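Local coordinates for protein putative TIM-barrel metal-dependent hydrolase (Mycobacterium avium subsp. paratuberculosis S397, PDB 4DZI) that is probably a metal-dependent hydrolase of the amidohydrolase superfamily, whose TIM-barrel scaffold holds a two-metal site occupied here by cadmium ions, at residues Ile331-Glu336 with Val367-Glu372. Numbering follows the deposited sequence.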
# COMPACT_ATOMS: atom_id res chain seq x y z
N ILE C 331 -8.75 14.40 -10.87
CA ILE C 331 -8.80 12.93 -10.85
C ILE C 331 -9.87 12.38 -11.79
O ILE C 331 -11.05 12.74 -11.69
CB ILE C 331 -9.11 12.46 -9.43
CG1 ILE C 331 -7.97 12.87 -8.49
CG2 ILE C 331 -9.28 10.93 -9.42
CD1 ILE C 331 -8.28 12.61 -7.04
N ALA C 332 -9.46 11.49 -12.71
CA ALA C 332 -10.42 10.69 -13.47
C ALA C 332 -10.72 9.42 -12.68
O ALA C 332 -9.87 8.54 -12.58
CB ALA C 332 -9.84 10.30 -14.84
N PRO C 333 -11.92 9.31 -12.11
CA PRO C 333 -12.23 8.13 -11.29
C PRO C 333 -12.53 6.88 -12.13
O PRO C 333 -12.75 6.94 -13.36
CB PRO C 333 -13.51 8.55 -10.56
CG PRO C 333 -14.21 9.44 -11.60
CD PRO C 333 -13.05 10.26 -12.15
N TYR C 334 -12.56 5.73 -11.46
CA TYR C 334 -13.09 4.54 -12.11
C TYR C 334 -14.63 4.64 -12.10
O TYR C 334 -15.22 5.30 -11.24
CB TYR C 334 -12.60 3.22 -11.43
CG TYR C 334 -11.15 2.79 -11.71
CD1 TYR C 334 -10.53 3.01 -12.94
CD2 TYR C 334 -10.41 2.08 -10.74
CE1 TYR C 334 -9.22 2.59 -13.18
CE2 TYR C 334 -9.10 1.66 -10.98
CZ TYR C 334 -8.50 1.92 -12.20
OH TYR C 334 -7.16 1.50 -12.45
N TYR C 335 -15.26 3.98 -13.08
CA TYR C 335 -16.73 4.08 -13.29
C TYR C 335 -17.55 3.69 -12.08
O TYR C 335 -18.65 4.22 -11.90
CB TYR C 335 -17.17 3.25 -14.50
CG TYR C 335 -16.09 3.21 -15.53
CD1 TYR C 335 -15.56 4.40 -16.04
CD2 TYR C 335 -15.53 2.01 -15.94
CE1 TYR C 335 -14.54 4.39 -16.97
CE2 TYR C 335 -14.50 1.99 -16.86
CZ TYR C 335 -14.01 3.17 -17.37
OH TYR C 335 -12.98 3.15 -18.29
N GLU C 336 -17.04 2.78 -11.25
CA GLU C 336 -17.78 2.25 -10.10
C GLU C 336 -17.53 2.99 -8.80
O GLU C 336 -18.15 2.71 -7.78
CB GLU C 336 -17.48 0.75 -9.91
CG GLU C 336 -18.16 -0.16 -10.92
CD GLU C 336 -19.67 -0.18 -10.78
OE1 GLU C 336 -20.36 0.10 -11.78
OE2 GLU C 336 -20.19 -0.46 -9.67
N VAL C 367 -19.58 8.14 -23.93
CA VAL C 367 -20.56 8.99 -23.27
C VAL C 367 -21.46 8.23 -22.28
O VAL C 367 -22.19 8.86 -21.52
CB VAL C 367 -21.44 9.81 -24.25
CG1 VAL C 367 -20.59 10.80 -25.06
CG2 VAL C 367 -22.29 8.87 -25.12
N SER C 368 -21.43 6.89 -22.29
CA SER C 368 -22.20 6.12 -21.29
C SER C 368 -21.71 6.37 -19.86
O SER C 368 -22.35 5.94 -18.89
CB SER C 368 -22.20 4.62 -21.60
OG SER C 368 -20.92 4.08 -21.40
N PHE C 369 -20.60 7.08 -19.71
CA PHE C 369 -20.13 7.47 -18.38
C PHE C 369 -21.24 8.22 -17.64
O PHE C 369 -21.33 8.18 -16.43
CB PHE C 369 -18.88 8.34 -18.52
CG PHE C 369 -18.16 8.65 -17.23
CD1 PHE C 369 -18.51 9.76 -16.47
CD2 PHE C 369 -17.09 7.87 -16.81
CE1 PHE C 369 -17.85 10.08 -15.31
CE2 PHE C 369 -16.41 8.19 -15.65
CZ PHE C 369 -16.79 9.29 -14.90
N THR C 370 -22.12 8.93 -18.38
CA THR C 370 -23.15 9.69 -17.71
C THR C 370 -24.11 8.85 -16.87
O THR C 370 -24.76 9.41 -15.96
CB THR C 370 -23.99 10.52 -18.71
OG1 THR C 370 -24.58 9.65 -19.67
CG2 THR C 370 -23.10 11.55 -19.47
N ALA C 371 -24.21 7.56 -17.18
CA ALA C 371 -25.04 6.65 -16.39
C ALA C 371 -24.60 6.66 -14.92
O ALA C 371 -25.43 6.40 -14.03
CB ALA C 371 -25.01 5.23 -16.96
N GLU C 372 -23.33 6.99 -14.66
CA GLU C 372 -22.78 7.03 -13.29
C GLU C 372 -22.99 8.37 -12.59
O GLU C 372 -22.56 8.54 -11.44
CB GLU C 372 -21.27 6.74 -13.30
CG GLU C 372 -20.84 5.60 -14.21
CD GLU C 372 -21.62 4.33 -13.92
OE1 GLU C 372 -22.17 4.22 -12.81
OE2 GLU C 372 -21.68 3.46 -14.80
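The aromatic ring of F369 reaches P333 and Y335 where the loop after strand 329-331 leaves the TIM barrel of this amidohydrolase, a worked example of how a loop following a barrel strand meets a 3-10 segment from later in the chain. From CB, the F369 side chain sets out with CG anti to the backbone N (chi1 -171°), a direction that carries the ring away from the 3-10 backbone and toward the loop. Along one side of that ring CD2 comes to 3.9 Å from CD1 of Y335, and CE2 lies equally near the same atom, in the plane of the tyrosine ring at its edge. The two aromatic side chains run roughly perpendicular to one another. At the far end, F369 CZ is 4.2 Å from CG of P333, which sits at the edge of the phenylalanine ring, near its plane. F353 adds an edge-to-face ring contact, while I384 and M385 of helix 378-393 also pack on F369. The Y335 side chain lies about 7 Å from a cadmium ion and touches D356, a ligand of both metals. One turn beyond F369, the OE2 of E372 forms a salt bridge with R76, an arginine that also pairs with E336. E372 CG lies 3.5 Å from the carbonyl O of Y335, and the bend at chi2 (-54°) turns the carboxylate back so that CD and OE1 each stay 3.6 Å from that same Y335 O.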